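Local coordinates for protein Hpy188I (Helicobacter pylori, PDB 3OQG) that cuts double-stranded DNA at a short, pseudopalindromic recognition sequence as a restriction endonuclease of the GIY-YIG nuclease family, at residues Q138-L143 with T147-F152; D17-S22 with V118-L123; N165-K168 with K172-I175. One frame throughout, in Å; residues are numbered along the deposited sequence.

Contact 1 (Q138-L143 with T147-F152); sequences QPTYTL and TYQDSF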
loop_
_atom_site.group_PDB
_atom_site.type_symbol
_atom_site.label_atom_id
_atom_site.label_comp_id
_atom_site.label_asym_id
_atom_site.label_seq_id
_atom_site.Cartn_x
_atom_site.Cartn_y
_atom_site.Cartn_z
ATOM N N GLN A 138 14.438 -13.987 -3.289
ATOM C CA GLN A 138 14.305 -12.758 -4.047
ATOM C C GLN A 138 15.026 -12.900 -5.383
ATOM O O GLN A 138 16.184 -13.286 -5.421
ATOM C CB GLN A 138 14.894 -11.601 -3.262
ATOM C CG GLN A 138 14.246 -11.404 -1.891
ATOM C CD GLN A 138 14.921 -10.322 -1.088
ATOM O OE1 GLN A 138 16.008 -9.853 -1.448
ATOM N NE2 GLN A 138 14.309 -9.940 0.024
ATOM N N PRO A 139 14.334 -12.571 -6.481
ATOM C CA PRO A 139 14.972 -12.616 -7.778
ATOM C C PRO A 139 15.930 -11.451 -7.979
ATOM O O PRO A 139 15.820 -10.425 -7.306
ATOM C CB PRO A 139 13.783 -12.474 -8.740
ATOM C CG PRO A 139 12.827 -11.674 -8.011
ATOM C CD PRO A 139 12.934 -12.131 -6.591
ATOM N N THR A 140 16.870 -11.619 -8.901
ATOM C CA THR A 140 17.705 -10.514 -9.343
ATOM C C THR A 140 17.027 -9.864 -10.544
ATOM O O THR A 140 16.398 -10.545 -11.360
ATOM C CB THR A 140 19.115 -10.981 -9.734
ATOM O OG1 THR A 140 19.031 -11.863 -10.859
ATOM C CG2 THR A 140 19.781 -11.696 -8.572
ATOM N N TYR A 141 17.123 -8.542 -10.634
ATOM C CA TYR A 141 16.529 -7.805 -11.750
ATOM C C TYR A 141 17.391 -6.621 -12.125
ATOM O O TYR A 141 18.227 -6.175 -11.337
ATOM C CB TYR A 141 15.090 -7.372 -11.448
ATOM C CG TYR A 141 14.879 -6.489 -10.232
ATOM C CD1 TYR A 141 14.869 -5.104 -10.347
ATOM C CD2 TYR A 141 14.634 -7.037 -8.975
ATOM C CE1 TYR A 141 14.636 -4.283 -9.237
ATOM C CE2 TYR A 141 14.413 -6.221 -7.863
ATOM C CZ TYR A 141 14.412 -4.849 -8.008
ATOM O OH TYR A 141 14.194 -4.043 -6.923
ATOM N N THR A 142 17.184 -6.136 -13.346
ATOM C CA THR A 142 17.966 -5.039 -13.897
ATOM C C THR A 142 17.091 -3.817 -14.129
ATOM O O THR A 142 15.958 -3.927 -14.609
ATOM C CB THR A 142 18.636 -5.447 -15.217
ATOM O OG1 THR A 142 19.467 -6.588 -14.986
ATOM C CG2 THR A 142 19.484 -4.307 -15.770
ATOM N N LEU A 143 17.619 -2.656 -13.754
ATOM C CA LEU A 143 16.966 -1.381 -14.002
ATOM C C LEU A 143 18.044 -0.389 -14.398
ATOM O O LEU A 143 18.968 -0.131 -13.624
ATOM C CB LEU A 143 16.242 -0.868 -12.754
ATOM C CG LEU A 143 14.915 -1.509 -12.350
ATOM C CD1 LEU A 143 14.476 -0.969 -11.004
ATOM C CD2 LEU A 143 13.839 -1.264 -13.410
ATOM N N THR A 147 21.973 -3.882 -11.347
ATOM C CA THR A 147 21.331 -5.098 -10.852
ATOM C C THR A 147 20.899 -4.955 -9.392
ATOM O O THR A 147 21.605 -4.357 -8.574
ATOM C CB THR A 147 22.257 -6.319 -11.009
ATOM O OG1 THR A 147 22.632 -6.458 -12.386
ATOM C CG2 THR A 147 21.563 -7.598 -10.543
ATOM N N TYR A 148 19.735 -5.518 -9.088
ATOM C CA TYR A 148 19.132 -5.438 -7.760
ATOM C C TYR A 148 18.694 -6.824 -7.327
ATOM O O TYR A 148 18.357 -7.664 -8.154
ATOM C CB TYR A 148 17.913 -4.511 -7.790
ATOM C CG TYR A 148 18.269 -3.090 -8.134
ATOM C CD1 TYR A 148 18.545 -2.161 -7.132
ATOM C CD2 TYR A 148 18.358 -2.680 -9.459
ATOM C CE1 TYR A 148 18.894 -0.858 -7.445
ATOM C CE2 TYR A 148 18.704 -1.384 -9.779
ATOM C CZ TYR A 148 18.970 -0.478 -8.767
ATOM O OH TYR A 148 19.317 0.809 -9.083
ATOM N N GLN A 149 18.709 -7.060 -6.024
ATOM C CA GLN A 149 18.065 -8.231 -5.460
ATOM C C GLN A 149 17.505 -7.792 -4.131
ATOM O O GLN A 149 18.241 -7.597 -3.175
ATOM C CB GLN A 149 19.049 -9.385 -5.278
ATOM C CG GLN A 149 18.393 -10.681 -4.796
ATOM C CD GLN A 149 19.400 -11.780 -4.557
ATOM O OE1 GLN A 149 20.490 -11.532 -4.028
ATOM N NE2 GLN A 149 19.058 -13.003 -4.963
ATOM N N ASP A 150 16.202 -7.579 -4.085
ATOM C CA ASP A 150 15.585 -7.093 -2.856
ATOM C C ASP A 150 14.121 -7.489 -2.801
ATOM O O ASP A 150 13.651 -8.277 -3.637
ATOM C CB ASP A 150 15.797 -5.576 -2.735
ATOM C CG ASP A 150 15.247 -4.813 -3.916
ATOM O OD1 ASP A 150 14.261 -5.274 -4.521
ATOM O OD2 ASP A 150 15.829 -3.762 -4.243
ATOM N N SER A 151 13.401 -6.907 -1.841
ATOM C CA SER A 151 12.022 -7.271 -1.572
ATOM C C SER A 151 11.039 -6.456 -2.391
ATOM O O SER A 151 9.852 -6.742 -2.364
ATOM C CB SER A 151 11.722 -7.035 -0.106
ATOM O OG SER A 151 11.984 -5.684 0.227
ATOM N N PHE A 152 11.525 -5.446 -3.112
ATOM C CA PHE A 152 10.656 -4.478 -3.793
ATOM C C PHE A 152 10.130 -5.021 -5.116
ATOM O O PHE A 152 10.838 -5.778 -5.824
ATOM C CB PHE A 152 11.441 -3.188 -4.104
ATOM C CG PHE A 152 11.579 -2.230 -2.947
ATOM C CD1 PHE A 152 11.663 -2.658 -1.633
ATOM C CD2 PHE A 152 11.643 -0.862 -3.203
ATOM C CE1 PHE A 152 11.780 -1.729 -0.601
ATOM C CE2 PHE A 152 11.783 0.061 -2.191
ATOM C CZ PHE A 152 11.845 -0.366 -0.879
HETATM O O HOH W 1 14.124 -8.824 -6.225
HETATM O O HOH W 2 19.112 1.605 -11.681
#
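Tyr141 and Tyr148 sit opposite each other in a two-stranded antiparallel beta hairpin, strands 140-143 and 146-149, and illustrate how a hydrogen-bonded pair combines backbone and side-chain contacts. Tyr141 N donates to Tyr148 O at 2.9 Å, and Tyr148 N returns the bond to Tyr141 O.

The side chain of Tyr141 carries much of the contact. From CB, a chi1 of 59° sets CG between the backbone N and the carbonyl carbon, which lays the ring along the neighbouring strand. CD1 and CE1 pass beneath CB of Tyr148, CE1 also nearing its CG, while CD2 faces the Tyr148 carbonyl oxygen. CE2 lies by Asp150 OD1 as well as Tyr148 CB, and CZ comes nearest to Tyr148 CB, at 3.5 Å. That CB rests over the ring face, offset toward its rim, 3.7 Å from the centroid of the Tyr141 ring in a CH-pi contact. The two rings themselves are nearly parallel, yet slid so far apart that they barely overlap. Beyond CZ, Tyr141 OH donates to Asp150 OD1 at 2.7 Å, reaching the syn side of a carboxylate turned 62° from the ring.

That oxygen has a second donor: Phe152 N, from above the carboxylate plane, closes an Asx turn, and Arg157 of helix 154-170 makes a salt bridge to OD2. Asp150 therefore ties the hairpin's exit to the following helix. Pro139 of the second subunit also packs on Tyr141, placing the hairpin at the dimer interface.

On the other face, Gln149 carries its extended side chain across to the other segment, where NE2 donates to Gln138 O at 2.9 Å, with N-H...O at 155°.

Contact 2 (D17-S22 with V118-L123); sequences DIILKS and VLQSLL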
loop_
_atom_site.group_PDB
_atom_site.type_symbol
_atom_site.label_atom_id
_atom_site.label_comp_id
_atom_site.label_asym_id
_atom_site.label_seq_id
_atom_site.Cartn_x
_atom_site.Cartn_y
_atom_site.Cartn_z
ATOM N N ASP A 17 -14.983 -1.452 10.802
ATOM C CA ASP A 17 -15.601 -0.781 11.967
ATOM C C ASP A 17 -15.788 -1.752 13.135
ATOM O O ASP A 17 -15.910 -1.310 14.279
ATOM C CB ASP A 17 -16.992 -0.233 11.649
ATOM C CG ASP A 17 -17.009 0.965 10.703
ATOM O OD1 ASP A 17 -15.958 1.561 10.400
ATOM O OD2 ASP A 17 -18.148 1.321 10.296
ATOM N N ILE A 18 -15.856 -3.054 12.853
ATOM C CA ILE A 18 -16.218 -4.046 13.861
ATOM C C ILE A 18 -14.977 -4.644 14.477
ATOM O O ILE A 18 -14.306 -5.506 13.886
ATOM C CB ILE A 18 -17.116 -5.182 13.309
ATOM C CG1 ILE A 18 -18.365 -4.615 12.639
ATOM C CG2 ILE A 18 -17.503 -6.128 14.459
ATOM C CD1 ILE A 18 -19.066 -5.625 11.713
ATOM N N ILE A 19 -14.652 -4.154 15.660
ATOM C CA ILE A 19 -13.450 -4.591 16.365
ATOM C C ILE A 19 -13.784 -5.894 17.110
ATOM O O ILE A 19 -14.850 -6.023 17.715
ATOM C CB ILE A 19 -12.960 -3.516 17.338
ATOM C CG1 ILE A 19 -12.686 -2.191 16.606
ATOM C CG2 ILE A 19 -11.738 -4.020 18.108
ATOM C CD1 ILE A 19 -11.781 -2.308 15.398
ATOM N N LEU A 20 -12.904 -6.881 17.025
ATOM C CA LEU A 20 -13.112 -8.132 17.763
ATOM C C LEU A 20 -12.995 -7.870 19.260
ATOM O O LEU A 20 -12.171 -7.059 19.682
ATOM C CB LEU A 20 -12.128 -9.194 17.296
ATOM C CG LEU A 20 -12.144 -9.489 15.791
ATOM C CD1 LEU A 20 -11.375 -10.791 15.514
ATOM C CD2 LEU A 20 -13.583 -9.561 15.221
ATOM N N LYS A 21 -13.819 -8.570 20.053
ATOM C CA LYS A 21 -13.949 -8.230 21.477
ATOM C C LYS A 21 -13.244 -9.199 22.426
ATOM O O LYS A 21 -12.932 -8.830 23.563
ATOM C CB LYS A 21 -15.420 -8.001 21.889
ATOM C CG LYS A 21 -16.421 -9.047 21.408
ATOM C CD LYS A 21 -17.880 -8.590 21.567
ATOM C CE LYS A 21 -18.508 -9.078 22.852
ATOM N NZ LYS A 21 -19.897 -8.559 23.002
ATOM N N SER A 22 -12.953 -10.412 21.964
ATOM C CA SER A 22 -12.300 -11.414 22.796
ATOM C C SER A 22 -11.857 -12.592 21.960
ATOM O O SER A 22 -12.228 -12.708 20.796
ATOM C CB SER A 22 -13.240 -11.923 23.888
ATOM O OG SER A 22 -14.165 -12.853 23.375
ATOM N N VAL A 118 -6.929 -4.175 13.025
ATOM C CA VAL A 118 -5.996 -5.130 13.622
ATOM C C VAL A 118 -5.478 -4.676 14.991
ATOM O O VAL A 118 -5.537 -5.443 15.954
ATOM C CB VAL A 118 -4.844 -5.499 12.656
ATOM C CG1 VAL A 118 -3.830 -6.422 13.373
ATOM C CG2 VAL A 118 -5.382 -6.163 11.403
ATOM N N LEU A 119 -4.998 -3.440 15.118
ATOM C CA LEU A 119 -4.452 -3.014 16.404
ATOM C C LEU A 119 -5.558 -3.081 17.481
ATOM O O LEU A 119 -5.339 -3.610 18.574
ATOM C CB LEU A 119 -3.907 -1.607 16.312
ATOM C CG LEU A 119 -3.383 -1.057 17.643
ATOM C CD1 LEU A 119 -2.172 -1.854 18.062
ATOM C CD2 LEU A 119 -3.038 0.437 17.548
ATOM N N GLN A 120 -6.734 -2.552 17.165
ATOM C CA GLN A 120 -7.800 -2.457 18.170
ATOM C C GLN A 120 -8.292 -3.850 18.546
ATOM O O GLN A 120 -8.573 -4.109 19.723
ATOM C CB GLN A 120 -8.952 -1.570 17.724
ATOM C CG GLN A 120 -8.569 -0.107 17.509
ATOM C CD GLN A 120 -7.895 0.505 18.712
ATOM O OE1 GLN A 120 -8.324 0.299 19.868
ATOM N NE2 GLN A 120 -6.845 1.280 18.462
ATOM N N SER A 121 -8.371 -4.741 17.562
ATOM C CA SER A 121 -8.798 -6.128 17.833
ATOM C C SER A 121 -7.783 -6.849 18.707
ATOM O O SER A 121 -8.152 -7.504 19.681
ATOM C CB SER A 121 -9.023 -6.910 16.535
ATOM O OG SER A 121 -10.171 -6.420 15.845
ATOM N N LEU A 122 -6.504 -6.724 18.372
ATOM C CA LEU A 122 -5.458 -7.358 19.177
ATOM C C LEU A 122 -5.375 -6.793 20.597
ATOM O O LEU A 122 -5.144 -7.540 21.546
ATOM C CB LEU A 122 -4.104 -7.278 18.458
ATOM C CG LEU A 122 -3.987 -8.014 17.116
ATOM C CD1 LEU A 122 -2.537 -8.050 16.600
ATOM C CD2 LEU A 122 -4.578 -9.409 17.080
ATOM N N LEU A 123 -5.543 -5.481 20.749
ATOM C CA LEU A 123 -5.556 -4.870 22.075
ATOM C C LEU A 123 -6.737 -5.375 22.916
ATOM O O LEU A 123 -6.604 -5.641 24.117
ATOM C CB LEU A 123 -5.584 -3.323 21.959
ATOM C CG LEU A 123 -4.316 -2.619 21.465
ATOM C CD1 LEU A 123 -4.560 -1.092 21.383
ATOM C CD2 LEU A 123 -3.088 -2.963 22.315
#
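This is packing of an irregular segment against a helix: residues 17-22, in the loop before strand 42-50, lie beside helix 113-125, and one hydrogen bond together with the side chains of Ile19 and Leu20 joins them. It exemplifies how an N-terminal arm without regular structure can be joined to a helix by one hydrogen bond and two apolar side chains; just outside, Lys124 NZ adds a bond to Lys21 O. Leu20 N donates to Ser121 OG at 3.0 Å, with an N-H...O angle of 162°, so the bond is nearly straight. The hydroxyl lies beside the backbone N of its own residue, chi1 -69°, and also bonds to the carbonyl oxygen of Phe117, one turn earlier in the helix. A single serine oxygen thus serves two backbone groups, accepting from the loop while pairing with a helix carbonyl, and this second partner helps to fix its rotation.

In the GIY-YIG nuclease fold, helix 113-125 packs against the antiparallel sheet, with Val118 and Leu122 on Phe82 of strand 80-87. Leu20 touches Phe82 as well, and so extends the same hydrophobic layer from the loop; Ile175 of the second subunit packs on it too. Across the contact, Leu20 CG lies 3.6 Å from Ser121 OG, and its CB faces Ser121 CB at 3.9 Å.

Ile19 points at the helix and applies two of its branches: CG2 sits against the backbone, 3.5 Å from both Gln120 C and Ser121 N, while CD1 approaches Gln120 CB at 3.7 Å. The isoleucine crosses the glutamine obliquely, meeting it at CB; the Gln120 chain then bends at chi2 (-54°) and carries its amide away, where NE2 bonds to Gly101 O and to Glu54.

Contact 3 (N165-K168 with K172-I175); sequences NFIK and KKPI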
loop_
_atom_site.group_PDB
_atom_site.type_symbol
_atom_site.label_atom_id
_atom_site.label_comp_id
_atom_site.label_asym_id
_atom_site.label_seq_id
_atom_site.Cartn_x
_atom_site.Cartn_y
_atom_site.Cartn_z
ATOM N N ASN A 165 17.271 10.159 -7.769
ATOM C CA ASN A 165 18.034 10.841 -8.827
ATOM C C ASN A 165 17.451 12.228 -9.103
ATOM O O ASN A 165 18.186 13.202 -9.266
ATOM C CB ASN A 165 18.044 10.019 -10.126
ATOM C CG ASN A 165 19.005 10.577 -11.178
ATOM O OD1 ASN A 165 20.225 10.490 -11.026
ATOM N ND2 ASN A 165 18.460 11.140 -12.248
ATOM N N PHE A 166 16.124 12.302 -9.150
ATOM C CA PHE A 166 15.407 13.579 -9.332
ATOM C C PHE A 166 15.830 14.605 -8.264
ATOM O O PHE A 166 16.114 15.751 -8.571
ATOM C CB PHE A 166 13.900 13.318 -9.247
ATOM C CG PHE A 166 13.040 14.505 -9.566
ATOM C CD1 PHE A 166 12.483 14.655 -10.829
ATOM C CD2 PHE A 166 12.728 15.436 -8.591
ATOM C CE1 PHE A 166 11.671 15.719 -11.120
ATOM C CE2 PHE A 166 11.903 16.506 -8.876
ATOM C CZ PHE A 166 11.362 16.642 -10.140
ATOM N N ILE A 167 15.903 14.153 -7.017
ATOM C CA ILE A 167 16.247 15.008 -5.881
ATOM C C ILE A 167 17.684 15.538 -5.997
ATOM O O ILE A 167 17.961 16.706 -5.694
ATOM C CB ILE A 167 16.044 14.231 -4.547
ATOM C CG1 ILE A 167 14.548 14.109 -4.235
ATOM C CG2 ILE A 167 16.770 14.928 -3.402
ATOM C CD1 ILE A 167 14.176 12.967 -3.275
ATOM N N LYS A 168 18.599 14.686 -6.442
ATOM C CA LYS A 168 19.980 15.101 -6.670
ATOM C C LYS A 168 20.116 16.104 -7.827
ATOM O O LYS A 168 20.929 17.023 -7.789
ATOM C CB LYS A 168 20.860 13.858 -6.879
ATOM C CG LYS A 168 21.639 13.822 -8.145
ATOM C CD LYS A 168 22.491 12.575 -8.219
ATOM C CE LYS A 168 23.133 12.473 -9.595
ATOM N NZ LYS A 168 22.129 12.313 -10.687
ATOM N N LYS A 172 14.800 18.923 -4.985
ATOM C CA LYS A 172 13.454 18.923 -4.437
ATOM C C LYS A 172 12.751 17.691 -4.991
ATOM O O LYS A 172 13.248 17.073 -5.948
ATOM C CB LYS A 172 12.687 20.183 -4.851
ATOM C CG LYS A 172 12.667 20.424 -6.343
ATOM C CD LYS A 172 11.402 21.124 -6.826
ATOM C CE LYS A 172 11.448 22.610 -6.583
ATOM N NZ LYS A 172 10.069 23.126 -6.293
ATOM N N LYS A 173 11.623 17.334 -4.371
ATOM C CA LYS A 173 10.699 16.337 -4.913
ATOM C C LYS A 173 9.557 17.086 -5.562
ATOM O O LYS A 173 9.313 18.240 -5.231
ATOM C CB LYS A 173 10.098 15.469 -3.804
ATOM C CG LYS A 173 11.026 14.430 -3.203
ATOM C CD LYS A 173 10.304 13.615 -2.119
ATOM C CE LYS A 173 10.283 14.359 -0.772
ATOM N NZ LYS A 173 9.302 15.507 -0.721
ATOM N N PRO A 174 8.834 16.434 -6.493
ATOM C CA PRO A 174 7.645 17.093 -7.016
ATOM C C PRO A 174 6.661 17.449 -5.907
ATOM O O PRO A 174 6.556 16.731 -4.916
ATOM C CB PRO A 174 7.034 16.033 -7.930
ATOM C CG PRO A 174 8.204 15.167 -8.327
ATOM C CD PRO A 174 9.074 15.131 -7.129
ATOM N N ILE A 175 5.945 18.551 -6.088
ATOM C CA ILE A 175 4.967 19.015 -5.118
ATOM C C ILE A 175 3.932 17.962 -4.684
ATOM O O ILE A 175 3.514 17.921 -3.511
ATOM C CB ILE A 175 4.263 20.301 -5.628
ATOM C CG1 ILE A 175 3.480 20.975 -4.500
ATOM C CG2 ILE A 175 3.367 20.030 -6.859
ATOM C CD1 ILE A 175 3.306 22.465 -4.744
#
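Apolar packing predominates between Phe166 and Ile167, on the last turns of helix 154-170, and residues 172-174 of the loop that follows. Phe166 extends toward this loop with CG anti to its backbone N (chi1 -174°), and meets Pro174 coming from the opposite direction. Pro174 CG stands over the ring face, 4.3 Å from the centroid of the Phe166 ring and 28° off the normal, in a CH-pi contact, while Pro174 CD is 3.6 Å from Phe166 CE2. Ile167 and Lys173 lie side by side and point the same way; there Ile167 CD1 presses on Lys173 CG at 3.5 Å, tighter than usual for two carbons.

As a worked case of a chain doubling back after a helix, the segment shows how a proline can settle on an aromatic ring of the helix it has just left. The second subunit packs on both partners: its Ile30 on Phe166 and its Phe82 on Pro174.

Lys172 O lies at the edge of the Phe166 ring, in its plane and 3.2 Å from CD2; this carbonyl oxygen is buried and has no hydrogen-bonding partner in the model. The ammonium group of Lys172 instead reaches the carbonyl oxygen of Asp28 in the second subunit.

In the fold
Contact 2 is completed first along the chain, then contact 1, then contact 3. Contact 2 brings the N-terminal arm to helix 113-125, beside the five-stranded sheet. Contacts 1 and 3 belong to the C-terminal part, where the hairpin leads into helix 154-170 and the helix into the final loop; their centres are about 23 Å apart. The centre of contact 2 is about 37 Å from that of contact 1 and 40 Å from that of contact 3, on the opposite side of the chain's centre. All three touch the second subunit: Leu20 of contact 2 packs on its Ile175, so one chain's N-terminal loop meets the other's C-terminal loop in the DNA-bound dimer.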